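Local coordinates for protein quinoline 2-oxidoreductase large subunit (Pseudomonas putida, PDB 1T3Q) that carries the molybdopterin cytosine dinucleotide cofactor of a molybdenum hydroxylase that probably oxidises quinoline at carbon 2, at residues Y33-V38 with P278-E283; G41-A46 with V118-S123; M201-A206 with E283-N288. All blocks are in the same frame, centred on the assembly; numbering follows the deposited sequence.

Contact 1: Y33-V38 with P278-E283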
loop_
_atom_site.group_PDB
_atom_site.type_symbol
_atom_site.label_atom_id
_atom_site.label_comp_id
_atom_site.label_asym_id
_atom_site.label_seq_id
_atom_site.Cartn_x
_atom_site.Cartn_y
_atom_site.Cartn_z
ATOM N N TYR B 33 -3.044 -2.604 12.376
ATOM C CA TYR B 33 -4.492 -2.571 12.541
ATOM C C TYR B 33 -5.094 -1.366 11.811
ATOM O O TYR B 33 -4.375 -0.477 11.355
ATOM C CB TYR B 33 -4.854 -2.545 14.028
ATOM C CG TYR B 33 -4.276 -3.704 14.823
ATOM C CD1 TYR B 33 -2.940 -3.702 15.229
ATOM C CD2 TYR B 33 -5.071 -4.798 15.180
ATOM C CE1 TYR B 33 -2.406 -4.759 15.980
ATOM C CE2 TYR B 33 -4.551 -5.861 15.927
ATOM C CZ TYR B 33 -3.218 -5.831 16.326
ATOM O OH TYR B 33 -2.714 -6.853 17.099
ATOM N N ILE B 34 -6.418 -1.329 11.714
ATOM C CA ILE B 34 -7.077 -0.258 10.980
ATOM C C ILE B 34 -6.693 1.168 11.401
ATOM O O ILE B 34 -6.458 2.025 10.552
ATOM C CB ILE B 34 -8.616 -0.448 11.023
ATOM C CG1 ILE B 34 -9.290 0.508 10.039
ATOM C CG2 ILE B 34 -9.134 -0.257 12.435
ATOM C CD1 ILE B 34 -8.916 0.248 8.586
ATOM N N ALA B 35 -6.610 1.425 12.703
ATOM C CA ALA B 35 -6.254 2.760 13.178
ATOM C C ALA B 35 -4.792 3.115 12.915
ATOM O O ALA B 35 -4.411 4.283 12.987
ATOM C CB ALA B 35 -6.566 2.884 14.675
ATOM N N ASP B 36 -3.969 2.116 12.606
ATOM C CA ASP B 36 -2.551 2.364 12.346
ATOM C C ASP B 36 -2.293 2.813 10.914
ATOM O O ASP B 36 -1.224 3.338 10.608
ATOM C CB ASP B 36 -1.716 1.103 12.631
ATOM C CG ASP B 36 -1.948 0.554 14.026
ATOM O OD1 ASP B 36 -2.233 1.365 14.927
ATOM O OD2 ASP B 36 -1.837 -0.681 14.227
ATOM N N LEU B 37 -3.271 2.617 10.039
ATOM C CA LEU B 37 -3.107 2.991 8.641
ATOM C C LEU B 37 -2.973 4.499 8.447
ATOM O O LEU B 37 -3.710 5.282 9.043
ATOM C CB LEU B 37 -4.288 2.466 7.813
ATOM C CG LEU B 37 -4.239 2.728 6.302
ATOM C CD1 LEU B 37 -3.171 1.860 5.655
ATOM C CD2 LEU B 37 -5.604 2.418 5.687
ATOM N N VAL B 38 -2.017 4.893 7.613
ATOM C CA VAL B 38 -1.787 6.299 7.315
ATOM C C VAL B 38 -1.841 6.514 5.810
ATOM O O VAL B 38 -1.090 5.890 5.058
ATOM C CB VAL B 38 -0.404 6.776 7.829
ATOM C CG1 VAL B 38 -0.137 8.212 7.360
ATOM C CG2 VAL B 38 -0.366 6.709 9.356
ATOM N N PRO B 278 -8.963 10.571 1.231
ATOM C CA PRO B 278 -9.256 9.440 2.116
ATOM C C PRO B 278 -10.050 9.905 3.331
ATOM O O PRO B 278 -9.856 11.018 3.826
ATOM C CB PRO B 278 -7.863 8.927 2.506
ATOM C CG PRO B 278 -7.004 9.352 1.375
ATOM C CD PRO B 278 -7.510 10.746 1.077
ATOM N N VAL B 279 -10.954 9.056 3.803
ATOM C CA VAL B 279 -11.763 9.378 4.973
ATOM C C VAL B 279 -11.644 8.250 5.982
ATOM O O VAL B 279 -11.984 7.098 5.695
ATOM C CB VAL B 279 -13.243 9.577 4.602
ATOM C CG1 VAL B 279 -14.056 9.860 5.857
ATOM C CG2 VAL B 279 -13.375 10.720 3.603
ATOM N N ARG B 280 -11.164 8.604 7.168
ATOM C CA ARG B 280 -10.934 7.661 8.248
ATOM C C ARG B 280 -11.989 7.697 9.345
ATOM O O ARG B 280 -12.323 8.762 9.872
ATOM C CB ARG B 280 -9.554 7.950 8.852
ATOM C CG ARG B 280 -9.153 7.161 10.100
ATOM C CD ARG B 280 -7.750 7.623 10.480
ATOM N NE ARG B 280 -7.077 6.846 11.514
ATOM C CZ ARG B 280 -7.185 7.073 12.818
ATOM N NH1 ARG B 280 -6.518 6.317 13.675
ATOM N NH2 ARG B 280 -7.963 8.049 13.267
ATOM N N TRP B 281 -12.508 6.516 9.675
ATOM C CA TRP B 281 -13.490 6.355 10.740
ATOM C C TRP B 281 -12.957 5.358 11.764
ATOM O O TRP B 281 -12.872 4.165 11.483
ATOM C CB TRP B 281 -14.820 5.819 10.197
ATOM C CG TRP B 281 -15.729 5.254 11.270
ATOM C CD1 TRP B 281 -16.261 5.925 12.334
ATOM C CD2 TRP B 281 -16.204 3.901 11.373
ATOM N NE1 TRP B 281 -17.035 5.078 13.094
ATOM C CE2 TRP B 281 -17.018 3.830 12.528
ATOM C CE3 TRP B 281 -16.023 2.745 10.600
ATOM C CZ2 TRP B 281 -17.654 2.648 12.930
ATOM C CZ3 TRP B 281 -16.655 1.566 10.998
ATOM C CH2 TRP B 281 -17.461 1.529 12.155
ATOM N N ILE B 282 -12.583 5.857 12.938
ATOM C CA ILE B 282 -12.107 5.009 14.026
ATOM C C ILE B 282 -12.979 5.414 15.208
ATOM O O ILE B 282 -12.819 6.499 15.768
ATOM C CB ILE B 282 -10.619 5.280 14.364
ATOM C CG1 ILE B 282 -9.737 4.973 13.151
ATOM C CG2 ILE B 282 -10.203 4.441 15.566
ATOM C CD1 ILE B 282 -9.739 3.505 12.727
ATOM N N GLU B 283 -13.913 4.546 15.581
ATOM C CA GLU B 283 -14.833 4.860 16.668
ATOM C C GLU B 283 -14.212 4.704 18.046
ATOM O O GLU B 283 -13.249 3.948 18.221
ATOM C CB GLU B 283 -16.078 3.979 16.572
ATOM C CG GLU B 283 -15.943 2.626 17.248
ATOM C CD GLU B 283 -17.152 1.739 17.034
ATOM O OE1 GLU B 283 -18.265 2.276 16.830
ATOM O OE2 GLU B 283 -16.992 0.500 17.088
HETATM O O HOH W 1 -6.195 4.655 10.070
#

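Contact 2: G41-A46 with V118-S123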
loop_
_atom_site.group_PDB
_atom_site.type_symbol
_atom_site.label_atom_id
_atom_site.label_comp_id
_atom_site.label_asym_id
_atom_site.label_seq_id
_atom_site.Cartn_x
_atom_site.Cartn_y
_atom_site.Cartn_z
ATOM N N GLY B 41 -3.186 12.953 2.876
ATOM C CA GLY B 41 -4.375 13.791 2.802
ATOM C C GLY B 41 -5.587 13.253 3.538
ATOM O O GLY B 41 -6.690 13.782 3.414
ATOM N N MET B 42 -5.372 12.202 4.316
ATOM C CA MET B 42 -6.427 11.550 5.081
ATOM C C MET B 42 -7.224 12.494 5.985
ATOM O O MET B 42 -6.649 13.256 6.768
ATOM C CB MET B 42 -5.795 10.437 5.919
ATOM C CG MET B 42 -6.746 9.467 6.565
ATOM S SD MET B 42 -5.788 8.091 7.228
ATOM C CE MET B 42 -4.785 8.917 8.443
ATOM N N LEU B 43 -8.551 12.425 5.876
ATOM C CA LEU B 43 -9.456 13.237 6.691
ATOM C C LEU B 43 -10.137 12.357 7.738
ATOM O O LEU B 43 -10.098 11.122 7.648
ATOM C CB LEU B 43 -10.504 13.928 5.808
ATOM C CG LEU B 43 -9.957 15.003 4.865
ATOM C CD1 LEU B 43 -11.042 15.443 3.895
ATOM C CD2 LEU B 43 -9.445 16.186 5.685
ATOM N N HIS B 44 -10.775 12.990 8.718
ATOM C CA HIS B 44 -11.411 12.272 9.814
ATOM C C HIS B 44 -12.893 12.550 10.000
ATOM O O HIS B 44 -13.342 13.693 9.894
ATOM C CB HIS B 44 -10.675 12.607 11.107
ATOM C CG HIS B 44 -9.202 12.362 11.030
ATOM N ND1 HIS B 44 -8.601 11.263 11.602
ATOM C CD2 HIS B 44 -8.218 13.045 10.397
ATOM C CE1 HIS B 44 -7.309 11.278 11.325
ATOM N NE2 HIS B 44 -7.052 12.348 10.595
ATOM N N VAL B 45 -13.650 11.501 10.299
ATOM C CA VAL B 45 -15.082 11.669 10.502
ATOM C C VAL B 45 -15.460 11.517 11.971
ATOM O O VAL B 45 -14.859 10.725 12.704
ATOM C CB VAL B 45 -15.896 10.650 9.653
ATOM C CG1 VAL B 45 -15.650 9.236 10.141
ATOM C CG2 VAL B 45 -17.387 10.984 9.716
ATOM N N ALA B 46 -16.436 12.314 12.401
ATOM C CA ALA B 46 -16.964 12.265 13.762
ATOM C C ALA B 46 -18.473 12.245 13.584
ATOM O O ALA B 46 -18.980 12.728 12.569
ATOM C CB ALA B 46 -16.551 13.486 14.555
ATOM N N VAL B 118 -22.892 13.623 10.314
ATOM C CA VAL B 118 -21.476 13.284 10.307
ATOM C C VAL B 118 -20.659 14.494 9.877
ATOM O O VAL B 118 -21.094 15.303 9.049
ATOM C CB VAL B 118 -21.152 12.100 9.364
ATOM C CG1 VAL B 118 -21.733 10.817 9.933
ATOM C CG2 VAL B 118 -21.697 12.367 7.967
ATOM N N VAL B 119 -19.473 14.618 10.457
ATOM C CA VAL B 119 -18.579 15.713 10.140
ATOM C C VAL B 119 -17.226 15.152 9.724
ATOM O O VAL B 119 -16.697 14.246 10.371
ATOM C CB VAL B 119 -18.353 16.630 11.366
ATOM C CG1 VAL B 119 -17.340 17.717 11.022
ATOM C CG2 VAL B 119 -19.683 17.248 11.825
ATOM N N VAL B 120 -16.686 15.670 8.630
ATOM C CA VAL B 120 -15.368 15.257 8.172
ATOM C C VAL B 120 -14.470 16.479 8.350
ATOM O O VAL B 120 -14.789 17.573 7.872
ATOM C CB VAL B 120 -15.385 14.825 6.698
ATOM C CG1 VAL B 120 -13.968 14.535 6.224
ATOM C CG2 VAL B 120 -16.246 13.572 6.540
ATOM N N ALA B 121 -13.353 16.302 9.049
ATOM C CA ALA B 121 -12.443 17.414 9.293
ATOM C C ALA B 121 -10.976 16.978 9.269
ATOM O O ALA B 121 -10.669 15.797 9.120
ATOM C CB ALA B 121 -12.779 18.070 10.635
ATOM N N SER B 122 -10.081 17.949 9.423
ATOM C CA SER B 122 -8.639 17.708 9.394
ATOM C C SER B 122 -8.139 16.779 10.493
ATOM O O SER B 122 -7.078 16.168 10.359
ATOM C CB SER B 122 -7.896 19.044 9.480
ATOM O OG SER B 122 -8.250 19.719 10.670
ATOM N N SER B 123 -8.894 16.680 11.582
ATOM C CA SER B 123 -8.529 15.802 12.688
ATOM C C SER B 123 -9.801 15.323 13.358
ATOM O O SER B 123 -10.854 15.946 13.216
ATOM C CB SER B 123 -7.667 16.539 13.719
ATOM O OG SER B 123 -8.469 17.351 14.560
HETATM O O HOH W 2 -6.087 15.774 7.765
#

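Contact 3: M201-A206 with E283-N288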
loop_
_atom_site.group_PDB
_atom_site.type_symbol
_atom_site.label_atom_id
_atom_site.label_comp_id
_atom_site.label_asym_id
_atom_site.label_seq_id
_atom_site.Cartn_x
_atom_site.Cartn_y
_atom_site.Cartn_z
ATOM N N MET B 201 -11.215 -5.519 22.192
ATOM C CA MET B 201 -10.336 -4.448 22.668
ATOM C C MET B 201 -10.123 -3.374 21.602
ATOM O O MET B 201 -9.924 -2.202 21.928
ATOM C CB MET B 201 -8.995 -5.009 23.164
ATOM C CG MET B 201 -9.101 -5.682 24.530
ATOM S SD MET B 201 -9.764 -4.588 25.840
ATOM C CE MET B 201 -11.528 -4.981 25.738
ATOM N N GLU B 202 -10.153 -3.771 20.332
ATOM C CA GLU B 202 -10.037 -2.803 19.242
ATOM C C GLU B 202 -11.468 -2.539 18.775
ATOM O O GLU B 202 -12.199 -3.476 18.454
ATOM C CB GLU B 202 -9.248 -3.365 18.060
ATOM C CG GLU B 202 -9.289 -2.445 16.843
ATOM C CD GLU B 202 -8.941 -3.155 15.552
ATOM O OE1 GLU B 202 -9.545 -4.213 15.271
ATOM O OE2 GLU B 202 -8.074 -2.655 14.811
ATOM N N THR B 203 -11.871 -1.276 18.737
ATOM C CA THR B 203 -13.223 -0.942 18.302
ATOM C C THR B 203 -13.307 -1.055 16.783
ATOM O O THR B 203 -12.329 -1.410 16.121
ATOM C CB THR B 203 -13.594 0.495 18.706
ATOM O OG1 THR B 203 -12.642 1.404 18.143
ATOM C CG2 THR B 203 -13.604 0.637 20.224
ATOM N N ARG B 204 -14.469 -0.739 16.223
ATOM C CA ARG B 204 -14.633 -0.810 14.778
ATOM C C ARG B 204 -13.957 0.368 14.096
ATOM O O ARG B 204 -13.766 1.430 14.692
ATOM C CB ARG B 204 -16.117 -0.826 14.404
ATOM C CG ARG B 204 -16.891 -2.003 14.985
ATOM C CD ARG B 204 -18.378 -1.831 14.713
ATOM N NE ARG B 204 -18.872 -0.561 15.235
ATOM C CZ ARG B 204 -20.054 -0.040 14.924
ATOM N NH1 ARG B 204 -20.428 1.124 15.442
ATOM N NH2 ARG B 204 -20.863 -0.680 14.087
ATOM N N GLY B 205 -13.600 0.172 12.835
ATOM C CA GLY B 205 -12.952 1.228 12.091
ATOM C C GLY B 205 -12.857 0.895 10.621
ATOM O O GLY B 205 -12.910 -0.269 10.232
ATOM N N ALA B 206 -12.733 1.927 9.800
ATOM C CA ALA B 206 -12.614 1.749 8.367
ATOM C C ALA B 206 -12.058 3.023 7.745
ATOM O O ALA B 206 -12.244 4.117 8.277
ATOM C CB ALA B 206 -13.977 1.408 7.762
ATOM N N GLU B 283 -13.913 4.546 15.581
ATOM C CA GLU B 283 -14.833 4.860 16.668
ATOM C C GLU B 283 -14.212 4.704 18.046
ATOM O O GLU B 283 -13.249 3.948 18.221
ATOM C CB GLU B 283 -16.078 3.979 16.572
ATOM C CG GLU B 283 -15.943 2.626 17.248
ATOM C CD GLU B 283 -17.152 1.739 17.034
ATOM O OE1 GLU B 283 -18.265 2.276 16.830
ATOM O OE2 GLU B 283 -16.992 0.500 17.088
ATOM N N ASP B 284 -14.756 5.427 19.020
ATOM C CA ASP B 284 -14.258 5.325 20.388
ATOM C C ASP B 284 -15.077 4.281 21.143
ATOM O O ASP B 284 -16.051 3.747 20.610
ATOM C CB ASP B 284 -14.287 6.689 21.092
ATOM C CG ASP B 284 -15.684 7.283 21.204
ATOM O OD1 ASP B 284 -15.793 8.522 21.081
ATOM O OD2 ASP B 284 -16.658 6.539 21.432
ATOM N N ARG B 285 -14.690 3.984 22.379
ATOM C CA ARG B 285 -15.382 2.969 23.161
ATOM C C ARG B 285 -16.877 3.225 23.374
ATOM O O ARG B 285 -17.676 2.291 23.355
ATOM C CB ARG B 285 -14.686 2.785 24.512
ATOM C CG ARG B 285 -15.273 1.666 25.370
ATOM C CD ARG B 285 -15.281 0.321 24.646
ATOM N NE ARG B 285 -13.956 -0.068 24.163
ATOM C CZ ARG B 285 -13.711 -1.177 23.469
ATOM N NH1 ARG B 285 -14.705 -2.010 23.171
ATOM N NH2 ARG B 285 -12.474 -1.458 23.076
ATOM N N GLN B 286 -17.257 4.482 23.571
ATOM C CA GLN B 286 -18.665 4.810 23.775
ATOM C C GLN B 286 -19.487 4.504 22.530
ATOM O O GLN B 286 -20.598 3.983 22.627
ATOM C CB GLN B 286 -18.818 6.283 24.162
ATOM C CG GLN B 286 -18.409 6.554 25.597
ATOM C CD GLN B 286 -16.983 6.118 25.875
ATOM O OE1 GLN B 286 -16.043 6.683 25.323
ATOM N NE2 GLN B 286 -16.814 5.100 26.723
ATOM N N GLU B 287 -18.936 4.821 21.362
ATOM C CA GLU B 287 -19.636 4.559 20.110
ATOM C C GLU B 287 -19.790 3.057 19.887
ATOM O O GLU B 287 -20.768 2.610 19.278
ATOM C CB GLU B 287 -18.879 5.183 18.941
ATOM C CG GLU B 287 -18.669 6.682 19.082
ATOM C CD GLU B 287 -17.913 7.259 17.915
ATOM O OE1 GLU B 287 -18.560 7.849 17.024
ATOM O OE2 GLU B 287 -16.670 7.115 17.878
ATOM N N ASN B 288 -18.833 2.269 20.378
ATOM C CA ASN B 288 -18.939 0.820 20.208
ATOM C C ASN B 288 -20.135 0.312 21.009
ATOM O O ASN B 288 -20.843 -0.595 20.573
ATOM C CB ASN B 288 -17.667 0.107 20.667
ATOM C CG ASN B 288 -17.601 -1.326 20.173
ATOM O OD1 ASN B 288 -17.266 -1.587 19.005
ATOM N ND2 ASN B 288 -17.936 -2.260 21.044
#

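Contact 1: Y33-V38 with P278-E283
The side chain of Ile-282 abuts the backbone and methyl of Ala-35, and this is where packing is closest: its CD1 lies 3.6 Å from Ala-35 CA. The CG2 branch of Ile-34 meets the same terminal methyl, with Ile-34 CG2 to Ile-282 CD1 at 3.8 Å, as the two isoleucines slide past each other in opposite directions. CG1 of Ile-282 also lies over the centre of the Arg-280 guanidinium, covering one of its faces. Arg-280 is extended from CG to NE, and its NH1 donates to Ala-35 O over 3.0 Å, in the guanidinium plane and onto a lone pair of the carbonyl (N-H...O 165°). The 3-10 turn 34-36 is thus laid against strand 279-282, an inner strand of a mixed sheet, joining a loop of the hammerhead family region to the molybdopterin-binding region. Toward Leu-37 the contact becomes looser and is mediated by water. One water accepts from Arg-280 NE at 2.8 Å and donates to the carbonyls of Ile-34 and Leu-37, spanning the gap between Leu-37 O and Arg-280 NE. Asp-36 points away and forms salt bridges with Arg-36 and Lys-45 of the small subunit.

Contact 2: G41-A46 with V118-S123
His-44 and Ala-46 pair with Ala-121 and Val-119 across two antiparallel strands whose axes approach to 4.5 Å, their N-to-C directions 157° apart. Each of these two hydrogen-bonded pairs makes both reciprocal bonds; the shortest runs from Ala-121 N to His-44 O at 2.7 Å. Between them sits the non-hydrogen-bonded pair Val-45 and Val-120, where the CA atoms of the two residues come to 4.3 Å and weak CA-H...O contacts accompany the approach: Val-45 CA is 3.0 Å from Val-119 O, and Val-120 CA makes a similar, bent contact with His-44 O.

Among the side chains, Leu-43 and Val-120 cross at about a right angle, with Leu-43 CB 3.5 Å from Val-120 CG1. That methyl is anti to the backbone N (chi1 174°), which carries it toward the leucine. On the same face as Val-120, Val-45 places CG2 3.9 Å from Val-118 CB, the two side chains crossing obliquely. On the opposite face, shared with Ala-46, Val-119 and Ala-121, the His-44 imidazole lies against the chain where it turns out of the strand. Its CD2 approaches Ser-122 O to 3.3 Å, and Ser-123 CA also approaches the ring obliquely. At this end a water donates to both Met-42 O and Ser-122 O, continuing the link between the strands past the last direct bond.

Within the seven-stranded mixed sheet, strand 43-49 is flanked on its other edge by 279-282, and strand 115-121 by 71-76. Helix 263-275 covers the face of Val-45 and Val-120 through Leu-271 and Leu-275. Helix 124-131, whose N-cap Ser-123 bonds through OG to Ile-126 N, packs on the other face against Ala-46, Val-119 and Ala-121.

Contact 3: M201-A206 with E283-N288
Arg-204 grips Glu-283 side-on, joining the chain that leads into strand 205-211 to the start of helix 285-291, where Asp-284 is the N-cap and forms a capping box with Glu-287. The two ends of the bidentate salt bridge are matched: Arg-204 NE lies 2.8 Å from Glu-283 OE2, and Arg-204 NH1 lies 2.8 Å from Glu-283 OE1. Both oxygens lie near the guanidinium plane and are met on their syn sides, although the two flat groups are turned 34° against each other. A bend at chi3 of Arg-204 (-56°) places NE to meet the same oxygen that its own backbone N-H reaches. Glu-283 OE2 therefore holds two donors on one face of its plane, Arg-204 N arriving on the anti side at 2.9 Å. The carboxylate of this buried residue is thus held by main chain and side chain of Arg-204, which would stabilise its negative charge. A separate backbone bond runs from Glu-283 N to Arg-204 O.

Thr-203, as heavily covered as Glu-283, uses both its branches. CG2 sits over the centre of one face of the Arg-285 guanidinium, whose NH2 also donates to Gly-47 O of the small subunit. Nearby, Met-201 touches a two-iron, two-sulfur cluster. Thr-203 CB packs 3.5 Å from Glu-283 CG. The threonine hydroxyl OG1 donates to Glu-283 O over a short 2.6 Å, approaching from above the carbonyl plane, 36° out of it.

How the contacts relate
All three contacts adjoin one mixed sheet. Strand 279-282 joins them: it hydrogen-bonds to strand 43-49 of contact 2 on one edge and to strand 205-211 of contact 3 on the other. The segments of contacts 1 and 3 share Glu-283, just past this strand, which acts only in contact 3. Contacts 2 and 3 are buried and do not touch each other; contact 1 is partly buried. Contacts 1 and 3 both border the small subunit, and no other chain touches contact 2. Contact 2, within the sheet, relies on regular backbone bonds and branched apolar side chains; contact 3, where strand and helix regions meet, on a buried ion pair; contact 1, at a loop laid on the sheet, on a small apolar patch with an arginine and a bridging water.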